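Side-chain contacts in beta-1,4-exocellulase (Thermobifida fusca, PDB 4B4H), which hydrolyses cellulose as a cellobiohydrolase of glycoside hydrolase family 6, this chain being the catalytic domain of a longer protein: residues D4-G9 / Y218-I223; I129-E134 / R172-I177; Q271-K276 / S280-L285. All blocks are in the same frame, centred on the assembly; numbering follows the deposited sequence. Where two conformers were deposited one is given.

All three contacts belong to one alpha/beta barrel, the fold of family 6 catalytic domains. Centre to centre, interaction 1 is about 11 Å from each of the other two, which are about 17 Å apart. Along the chain, interaction 2 is nested between the two segments of interaction 1, and interaction 3 follows. Interactions 2 and 3 pack helices 162-175 and 262-276 on barrel strands. Interaction 1 brings the N-terminal loop to the start of strand 221-224. Strands 221-224 and 283-287 are neighbours, joined by a probable backbone hydrogen bond from Leu285 N to Phe222 O. Phe7 packs on both Val130 and Leu285, linking the N-terminal loop to distant strands.

Interaction 1 (D4-G9 / Y218-I223); sequences DNPFEG and YVHGFI
His220 and Asp4 make the one polar contact between these segments. The imidazole donates through NE2 to the backbone oxygen of Asp4, with 3.3 Å between His220 NE2 and Asp4 O. The N-H...O angle is 146°, and the bond is weak. The peptide carbonyl meets the ring at its edge, near the ring plane. The His220 side chain extends away from its own backbone nitrogen (chi1 -155°), which carries NE2 across to the N-terminal loop.

The nonpolar part is small. Pro6 CD approaches the imidazole obliquely, at 3.8 Å from His220 NE2. Tyr181 meets His220 edge-to-face and also touches Pro6.

His220 stands just before strand 221-224 of the family 6 barrel, so the N-terminal loop packs by the start of a barrel strand. Phe7 reaches Leu285, Ala348 and Val350 of two other strands. Asp4 belongs to a calcium site seen in this protein, although no calcium is bound to this chain here. The nearest side-chain atoms of Asp4 and Asp281, which belongs to the same site, are about 4 Å apart.

Bonds within the loop fix its shape. Asn5 to Glu8 form a type I turn, with Glu8 N 3.0 Å from Asn5 O. Asn5 OD1 also accepts from Phe7 N at 3.1 Å, an Asx turn. This donor sits above the carbonyl plane, 44° out of it. Asn5 ND2 is taken up by Asp347 O.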
loop_
_atom_site.group_PDB
_atom_site.type_symbol
_atom_site.label_atom_id
_atom_site.label_comp_id
_atom_site.label_asym_id
_atom_site.label_seq_id
_atom_site.Cartn_x
_atom_site.Cartn_y
_atom_site.Cartn_z
ATOM N N ASP A 4 19.072 10.478 5.164
ATOM C CA ASP A 4 18.672 9.372 6.030
ATOM C C ASP A 4 17.164 9.108 5.978
ATOM O O ASP A 4 16.719 7.966 6.061
ATOM C CB ASP A 4 19.096 9.703 7.469
ATOM C CG ASP A 4 18.904 8.543 8.435
ATOM O OD1 ASP A 4 19.708 7.591 8.398
ATOM O OD2 ASP A 4 17.965 8.595 9.266
ATOM N N ASN A 5 16.387 10.174 5.836
ATOM C CA ASN A 5 14.941 10.097 5.837
ATOM C C ASN A 5 14.438 11.188 4.915
ATOM O O ASN A 5 14.535 12.367 5.235
ATOM C CB ASN A 5 14.404 10.314 7.254
ATOM C CG ASN A 5 12.897 10.175 7.342
ATOM O OD1 ASN A 5 12.192 10.140 6.319
ATOM N ND2 ASN A 5 12.391 10.111 8.565
ATOM N N PRO A 6 13.930 10.810 3.738
ATOM C CA PRO A 6 13.578 11.873 2.795
ATOM C C PRO A 6 12.428 12.762 3.261
ATOM O O PRO A 6 12.261 13.862 2.745
ATOM C CB PRO A 6 13.182 11.112 1.522
ATOM C CG PRO A 6 12.916 9.699 1.967
ATOM C CD PRO A 6 13.816 9.469 3.135
ATOM N N PHE A 7 11.636 12.279 4.217
ATOM C CA PHE A 7 10.527 13.040 4.784
ATOM C C PHE A 7 10.971 14.030 5.863
ATOM O O PHE A 7 10.235 14.962 6.199
ATOM C CB PHE A 7 9.464 12.074 5.331
ATOM C CG PHE A 7 8.837 11.230 4.266
ATOM C CD1 PHE A 7 7.735 11.693 3.541
ATOM C CD2 PHE A 7 9.356 9.970 3.970
ATOM C CE1 PHE A 7 7.159 10.905 2.547
ATOM C CE2 PHE A 7 8.791 9.188 2.969
ATOM C CZ PHE A 7 7.693 9.654 2.264
ATOM N N GLU A 8 12.178 13.832 6.382
ATOM C CA GLU A 8 12.710 14.667 7.460
ATOM C C GLU A 8 13.095 16.063 6.936
ATOM O O GLU A 8 13.823 16.179 5.947
ATOM C CB GLU A 8 13.890 13.964 8.117
ATOM C CG GLU A 8 14.551 14.728 9.245
ATOM C CD GLU A 8 15.536 13.871 10.015
ATOM O OE1 GLU A 8 16.180 12.992 9.415
ATOM O OE2 GLU A 8 15.677 14.089 11.230
ATOM N N GLY A 9 12.566 17.104 7.584
ATOM C CA GLY A 9 12.844 18.494 7.205
ATOM C C GLY A 9 12.430 18.881 5.795
ATOM O O GLY A 9 13.059 19.735 5.164
ATOM N N TYR A 218 20.270 -0.120 -3.314
ATOM C CA TYR A 218 19.216 0.602 -4.041
ATOM C C TYR A 218 17.860 0.577 -3.320
ATOM O O TYR A 218 16.861 1.083 -3.840
ATOM C CB TYR A 218 19.067 0.068 -5.470
ATOM C CG TYR A 218 20.327 0.183 -6.286
ATOM C CD1 TYR A 218 21.036 1.389 -6.368
ATOM C CD2 TYR A 218 20.821 -0.921 -6.962
ATOM C CE1 TYR A 218 22.197 1.474 -7.118
ATOM C CE2 TYR A 218 21.980 -0.849 -7.712
ATOM C CZ TYR A 218 22.664 0.349 -7.789
ATOM O OH TYR A 218 23.819 0.395 -8.526
ATOM N N VAL A 219 17.822 -0.022 -2.130
ATOM C CA VAL A 219 16.593 -0.045 -1.334
ATOM C C VAL A 219 16.751 0.843 -0.116
ATOM O O VAL A 219 17.630 0.615 0.717
ATOM C CB VAL A 219 16.217 -1.476 -0.900
ATOM C CG1 VAL A 219 14.896 -1.472 -0.124
ATOM C CG2 VAL A 219 16.076 -2.364 -2.126
ATOM N N HIS A 220 15.892 1.858 -0.030
ATOM C CA HIS A 220 15.970 2.811 1.055
ATOM C C HIS A 220 15.093 2.386 2.192
ATOM O O HIS A 220 15.293 2.821 3.339
ATOM C CB HIS A 220 15.578 4.208 0.578
ATOM C CG HIS A 220 16.178 5.309 1.414
ATOM N ND1 HIS A 220 17.455 5.711 1.275
ATOM C CD2 HIS A 220 15.643 6.058 2.454
ATOM C CE1 HIS A 220 17.721 6.674 2.170
ATOM N NE2 HIS A 220 16.614 6.889 2.891
ATOM N N GLY A 221 14.121 1.528 1.892
ATOM C CA GLY A 221 13.206 1.052 2.902
ATOM C C GLY A 221 12.076 0.242 2.338
ATOM O O GLY A 221 12.154 -0.230 1.202
ATOM N N PHE A 222 11.056 0.077 3.169
ATOM C CA PHE A 222 9.885 -0.712 2.841
ATOM C C PHE A 222 8.621 0.036 3.253
ATOM O O PHE A 222 8.637 0.830 4.174
ATOM C CB PHE A 222 9.976 -2.085 3.523
ATOM C CG PHE A 222 11.123 -2.932 3.026
ATOM C CD1 PHE A 222 12.419 -2.752 3.505
ATOM C CD2 PHE A 222 10.904 -3.893 2.047
ATOM C CE1 PHE A 222 13.477 -3.524 3.029
ATOM C CE2 PHE A 222 11.953 -4.660 1.568
ATOM C CZ PHE A 222 13.229 -4.477 2.053
ATOM N N ILE A 223 7.534 -0.221 2.549
ATOM C CA ILE A 223 6.231 0.342 2.892
ATOM C C ILE A 223 5.182 -0.748 3.098
ATOM O O ILE A 223 4.993 -1.623 2.218
ATOM C CB ILE A 223 5.749 1.394 1.858
ATOM C CG1 ILE A 223 4.363 1.925 2.225
ATOM C CG2 ILE A 223 5.683 0.790 0.455
ATOM C CD1 ILE A 223 3.932 3.127 1.412
#

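Interaction 2 (I129-E134 / R172-I177); sequences IVAIIE and RKLGEI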
loop_
_atom_site.group_PDB
_atom_site.type_symbol
_atom_site.label_atom_id
_atom_site.label_comp_id
_atom_site.label_asym_id
_atom_site.label_seq_id
_atom_site.Cartn_x
_atom_site.Cartn_y
_atom_site.Cartn_z
ATOM N N ILE A 129 12.284 12.382 -4.350
ATOM C CA ILE A 129 11.267 11.551 -4.968
ATOM C C ILE A 129 11.300 10.229 -4.226
ATOM O O ILE A 129 12.273 9.504 -4.316
ATOM C CB ILE A 129 11.551 11.310 -6.466
ATOM C CG1 ILE A 129 11.678 12.642 -7.218
ATOM C CG2 ILE A 129 10.462 10.462 -7.118
ATOM C CD1 ILE A 129 12.002 12.487 -8.691
ATOM N N VAL A 130 10.237 9.951 -3.473
ATOM C CA VAL A 130 10.066 8.667 -2.805
ATOM C C VAL A 130 9.229 7.824 -3.765
ATOM O O VAL A 130 8.140 8.240 -4.133
ATOM C CB VAL A 130 9.327 8.835 -1.459
ATOM C CG1 VAL A 130 8.928 7.486 -0.891
ATOM C CG2 VAL A 130 10.193 9.588 -0.467
ATOM N N ALA A 131 9.797 6.694 -4.216
ATOM C CA ALA A 131 9.155 5.799 -5.178
ATOM C C ALA A 131 8.686 4.546 -4.458
ATOM O O ALA A 131 9.481 3.858 -3.788
ATOM C CB ALA A 131 10.137 5.440 -6.284
ATOM N N ILE A 132 7.382 4.283 -4.554
ATOM C CA ILE A 132 6.801 3.074 -3.968
ATOM C C ILE A 132 6.841 1.950 -5.005
ATOM O O ILE A 132 6.203 2.043 -6.036
ATOM C CB ILE A 132 5.378 3.329 -3.401
ATOM C CG1 ILE A 132 5.445 4.274 -2.184
ATOM C CG2 ILE A 132 4.710 2.036 -2.967
ATOM C CD1 ILE A 132 5.032 5.678 -2.494
ATOM N N ILE A 133 7.584 0.883 -4.710
ATOM C CA ILE A 133 7.887 -0.115 -5.746
ATOM C C ILE A 133 6.927 -1.316 -5.714
ATOM O O ILE A 133 7.074 -2.216 -4.872
ATOM C CB ILE A 133 9.345 -0.641 -5.680
ATOM C CG1 ILE A 133 10.389 0.489 -5.692
ATOM C CG2 ILE A 133 9.632 -1.613 -6.830
ATOM C CD1 ILE A 133 10.210 1.562 -6.743
ATOM N N GLU A 134 5.992 -1.319 -6.671
ATOM C CA GLU A 134 5.145 -2.476 -7.055
ATOM C C GLU A 134 4.298 -3.136 -5.963
ATOM O O GLU A 134 4.699 -4.134 -5.345
ATOM C CB GLU A 134 5.962 -3.509 -7.876
ATOM C CG GLU A 134 6.514 -2.984 -9.209
ATOM C CD GLU A 134 5.430 -2.690 -10.247
ATOM O OE1 GLU A 134 4.263 -3.080 -10.041
ATOM O OE2 GLU A 134 5.711 -2.024 -11.267
ATOM N N ARG A 172 17.191 -0.833 -9.610
ATOM C CA ARG A 172 18.440 -0.335 -10.164
ATOM C C ARG A 172 18.267 0.971 -10.942
ATOM O O ARG A 172 19.058 1.906 -10.791
ATOM C CB ARG A 172 19.107 -1.374 -11.066
ATOM C CG ARG A 172 20.313 -0.796 -11.808
ATOM C CD ARG A 172 21.260 -1.860 -12.357
ATOM N NE ARG A 172 20.589 -2.760 -13.304
ATOM C CZ ARG A 172 20.397 -2.519 -14.597
ATOM N NH1 ARG A 172 20.830 -1.389 -15.183
ATOM N NH2 ARG A 172 19.757 -3.452 -15.320
ATOM N N LYS A 173 17.276 1.009 -11.823
ATOM C CA LYS A 173 17.094 2.155 -12.710
ATOM C C LYS A 173 16.757 3.414 -11.930
ATOM O O LYS A 173 17.298 4.492 -12.198
ATOM C CB LYS A 173 16.008 1.868 -13.757
ATOM C CG LYS A 173 16.382 0.920 -14.903
ATOM C CD LYS A 173 17.620 1.308 -15.704
ATOM C CE LYS A 173 17.437 2.565 -16.543
ATOM N NZ LYS A 173 18.581 2.751 -17.481
ATOM N N LEU A 174 15.864 3.277 -10.960
ATOM C CA LEU A 174 15.448 4.418 -10.168
ATOM C C LEU A 174 16.472 4.651 -9.065
ATOM O O LEU A 174 16.777 5.785 -8.740
ATOM C CB LEU A 174 14.040 4.216 -9.604
ATOM C CG LEU A 174 12.931 3.890 -10.614
ATOM C CD1 LEU A 174 11.567 3.940 -9.938
ATOM C CD2 LEU A 174 12.967 4.821 -11.824
ATOM N N GLY A 175 17.025 3.567 -8.522
ATOM C CA GLY A 175 18.030 3.677 -7.451
ATOM C C GLY A 175 19.323 4.368 -7.839
ATOM O O GLY A 175 20.000 4.941 -6.977
ATOM N N GLU A 176 19.708 4.295 -9.109
ATOM C CA GLU A 176 20.898 5.041 -9.553
ATOM C C GLU A 176 20.703 6.565 -9.394
ATOM O O GLU A 176 21.663 7.291 -9.068
ATOM C CB GLU A 176 21.276 4.665 -10.987
ATOM C CG GLU A 176 21.912 3.287 -11.078
ATOM C CD GLU A 176 21.894 2.696 -12.479
ATOM O OE1 GLU A 176 21.392 3.349 -13.405
ATOM O OE2 GLU A 176 22.391 1.564 -12.652
ATOM N N ILE A 177 19.464 7.024 -9.581
ATOM C CA ILE A 177 19.118 8.456 -9.628
ATOM C C ILE A 177 19.318 9.078 -8.228
ATOM O O ILE A 177 18.804 8.565 -7.230
ATOM C CB ILE A 177 17.670 8.634 -10.162
ATOM C CG1 ILE A 177 17.482 7.791 -11.442
ATOM C CG2 ILE A 177 17.327 10.089 -10.439
ATOM C CD1 ILE A 177 16.172 7.970 -12.175
#
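The backbones come nearest at Ala131 and Leu174, with 8.1 Å between Ala131 CA and Leu174 CA. Segment 129-134 covers the end of strand 127-133 and the first residue after it. Segment 172-177 comes at the C-terminal part of helix 162-175. The chain then enters strand 180-185, which pairs in parallel with 127-133. This is a beta-alpha-beta crossover of the family 6 barrel, with the helix packed on a strand it helps connect. Glu176 N is hydrogen-bonded to Arg172 O at 3.0 Å and Ile177 N to Leu174 O at 3.1 Å. Lys2 NZ binds the carbonyl oxygens of Gly175 and Ile177.

The side-chain contact is purely apolar and buried. Leu174 points toward the strand, and in the conformer described here its CD1 branch does the touching. Ala131 and Ile133 meet it from the same face of the strand. The other face carries Val130 and Ile132, which pack on Phe7 and Val352. Asn182 and Ile81 on the two adjoining strands also touch Leu174, which therefore bears on three strands. The Ile133 side chain is bent (chi2 -48°), and this brings its CD1 back beside Ala131.

In this conformer the three methyls form a triangle. A second conformer of Leu174 makes it less certain. Leu174 CD1 is 4.2 Å from Ala131 CB and 4.2 Å from Ile133 CD1, while Ala131 CB and Ile133 CD1 are 3.9 Å apart.

Interaction 3 (Q271-K276 / S280-L285); sequences QALIAK and SDIGML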
loop_
_atom_site.group_PDB
_atom_site.type_symbol
_atom_site.label_atom_id
_atom_site.label_comp_id
_atom_site.label_asym_id
_atom_site.label_seq_id
_atom_site.Cartn_x
_atom_site.Cartn_y
_atom_site.Cartn_z
ATOM N N GLN A 271 13.922 -5.395 11.321
ATOM C CA GLN A 271 15.005 -6.178 11.923
ATOM C C GLN A 271 15.338 -7.439 11.126
ATOM O O GLN A 271 16.502 -7.714 10.861
ATOM C CB GLN A 271 14.710 -6.503 13.398
ATOM C CG GLN A 271 14.840 -5.318 14.357
ATOM C CD GLN A 271 15.989 -4.379 14.014
ATOM O OE1 GLN A 271 17.125 -4.810 13.775
ATOM N NE2 GLN A 271 15.694 -3.087 13.974
ATOM N N ALA A 272 14.307 -8.184 10.728
ATOM C CA ALA A 272 14.491 -9.369 9.890
ATOM C C ALA A 272 15.241 -9.035 8.603
ATOM O O ALA A 272 16.156 -9.756 8.204
ATOM C CB ALA A 272 13.161 -10.024 9.580
ATOM N N LEU A 273 14.884 -7.912 7.979
ATOM C CA LEU A 273 15.462 -7.548 6.687
ATOM C C LEU A 273 16.921 -7.167 6.817
ATOM O O LEU A 273 17.734 -7.512 5.965
ATOM C CB LEU A 273 14.663 -6.426 6.024
ATOM C CG LEU A 273 13.258 -6.843 5.576
ATOM C CD1 LEU A 273 12.340 -5.627 5.594
ATOM C CD2 LEU A 273 13.235 -7.544 4.214
ATOM N N ILE A 274 17.256 -6.453 7.886
ATOM C CA ILE A 274 18.643 -6.078 8.110
ATOM C C ILE A 274 19.493 -7.327 8.339
ATOM O O ILE A 274 20.576 -7.444 7.766
ATOM C CB ILE A 274 18.802 -5.075 9.273
ATOM C CG1 ILE A 274 17.992 -3.803 8.989
ATOM C CG2 ILE A 274 20.275 -4.723 9.470
ATOM C CD1 ILE A 274 18.100 -2.750 10.072
ATOM N N ALA A 275 18.958 -8.268 9.117
ATOM C CA ALA A 275 19.618 -9.554 9.375
ATOM C C ALA A 275 19.868 -10.344 8.084
ATOM O O ALA A 275 20.938 -10.936 7.898
ATOM C CB ALA A 275 18.823 -10.374 10.388
ATOM N N LYS A 276 18.882 -10.332 7.192
ATOM C CA LYS A 276 19.006 -10.930 5.862
ATOM C C LYS A 276 20.104 -10.283 5.009
ATOM O O LYS A 276 20.723 -10.953 4.163
ATOM C CB LYS A 276 17.653 -10.863 5.145
ATOM C CG LYS A 276 17.576 -11.601 3.815
ATOM C CD LYS A 276 17.711 -13.110 3.962
ATOM C CE LYS A 276 17.737 -13.773 2.590
ATOM N NZ LYS A 276 18.087 -15.228 2.610
ATOM N N SER A 280 21.626 -1.137 7.284
ATOM C CA SER A 280 21.286 -0.946 8.702
ATOM C C SER A 280 20.370 0.254 8.940
ATOM O O SER A 280 19.663 0.316 9.951
ATOM C CB SER A 280 22.563 -0.790 9.549
ATOM O OG SER A 280 22.810 0.581 9.857
ATOM N N ASP A 281 20.402 1.203 8.009
ATOM C CA ASP A 281 19.639 2.438 8.120
ATOM C C ASP A 281 18.341 2.443 7.293
ATOM O O ASP A 281 17.821 3.511 6.969
ATOM C CB ASP A 281 20.520 3.645 7.771
ATOM C CG ASP A 281 21.059 3.589 6.352
ATOM O OD1 ASP A 281 21.387 2.479 5.885
ATOM O OD2 ASP A 281 21.156 4.652 5.707
ATOM N N ILE A 282 17.801 1.271 6.964
ATOM C CA ILE A 282 16.476 1.257 6.320
ATOM C C ILE A 282 15.415 1.823 7.267
ATOM O O ILE A 282 15.451 1.591 8.480
ATOM C CB ILE A 282 16.028 -0.108 5.698
ATOM C CG1 ILE A 282 16.126 -1.282 6.683
ATOM C CG2 ILE A 282 16.781 -0.405 4.398
ATOM C CD1 ILE A 282 15.445 -2.542 6.165
ATOM N N GLY A 283 14.514 2.622 6.709
ATOM C CA GLY A 283 13.334 3.100 7.435
ATOM C C GLY A 283 12.084 2.497 6.822
ATOM O O GLY A 283 12.069 2.114 5.642
ATOM N N MET A 284 11.029 2.411 7.615
ATOM C CA MET A 284 9.771 1.830 7.143
ATOM C C MET A 284 8.703 2.912 6.966
ATOM O O MET A 284 8.689 3.892 7.685
ATOM C CB MET A 284 9.257 0.750 8.113
ATOM C CG MET A 284 10.275 -0.315 8.521
ATOM S SD MET A 284 10.934 -1.303 7.159
ATOM C CE MET A 284 9.693 -2.594 7.107
ATOM N N LEU A 285 7.789 2.715 6.021
ATOM C CA LEU A 285 6.607 3.568 5.913
ATOM C C LEU A 285 5.358 2.743 6.198
ATOM O O LEU A 285 5.357 1.535 5.963
ATOM C CB LEU A 285 6.494 4.186 4.513
ATOM C CG LEU A 285 7.668 5.004 3.976
ATOM C CD1 LEU A 285 7.413 5.433 2.536
ATOM C CD2 LEU A 285 7.961 6.198 4.893
#
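Ser280 meets Ile274 through its backbone. The delta methyl of Ile274 lies against the carbonyl, with Ile274 CD1 3.4 Å from Ser280 O. The other branch packs beside it, Ile274 CG2 being 4.0 Å from Ser280 CA. The carbonyl oxygen also receives a weak hydrogen bond from Arg270, one turn earlier on the same helix.

Asp281 turns away from the helix. Its carboxylate forms a salt bridge with Arg279, and the residue belongs to a calcium site seen in this protein.

Ile282 turns back and fills the middle of the contact. Its CG1 sits between its own backbone nitrogen and carbonyl carbon (chi1 52°), which sends the long branch to the helix. There the two isoleucines lie alongside, running antiparallel, with 3.9 Å between Ile282 CG1 and Ile274 CG1. The end of the branch reaches the next side chain, Ile282 CD1 lying 4.0 Å from Leu273 CB. Cut back to an alanine here, Ile274 would lose both branches, which would probably leave a gap beside Ile282 and over the Ser280 carbonyl. Arg270 also binds the Ile282 carbonyl oxygen, tying the helix to this loop.

Met284 is the last to touch. Its folded side chain brings the terminal methyl to Leu273, with Met284 CE 4.3 Å from Leu273 CD1. Phe222 of the neighbouring strand packs on both of these residues.

Helix 262-276 thus folds back through a short loop onto strand 283-287, which runs parallel to 221-224. This is the closing half of a beta-alpha-beta unit in the family 6 barrel.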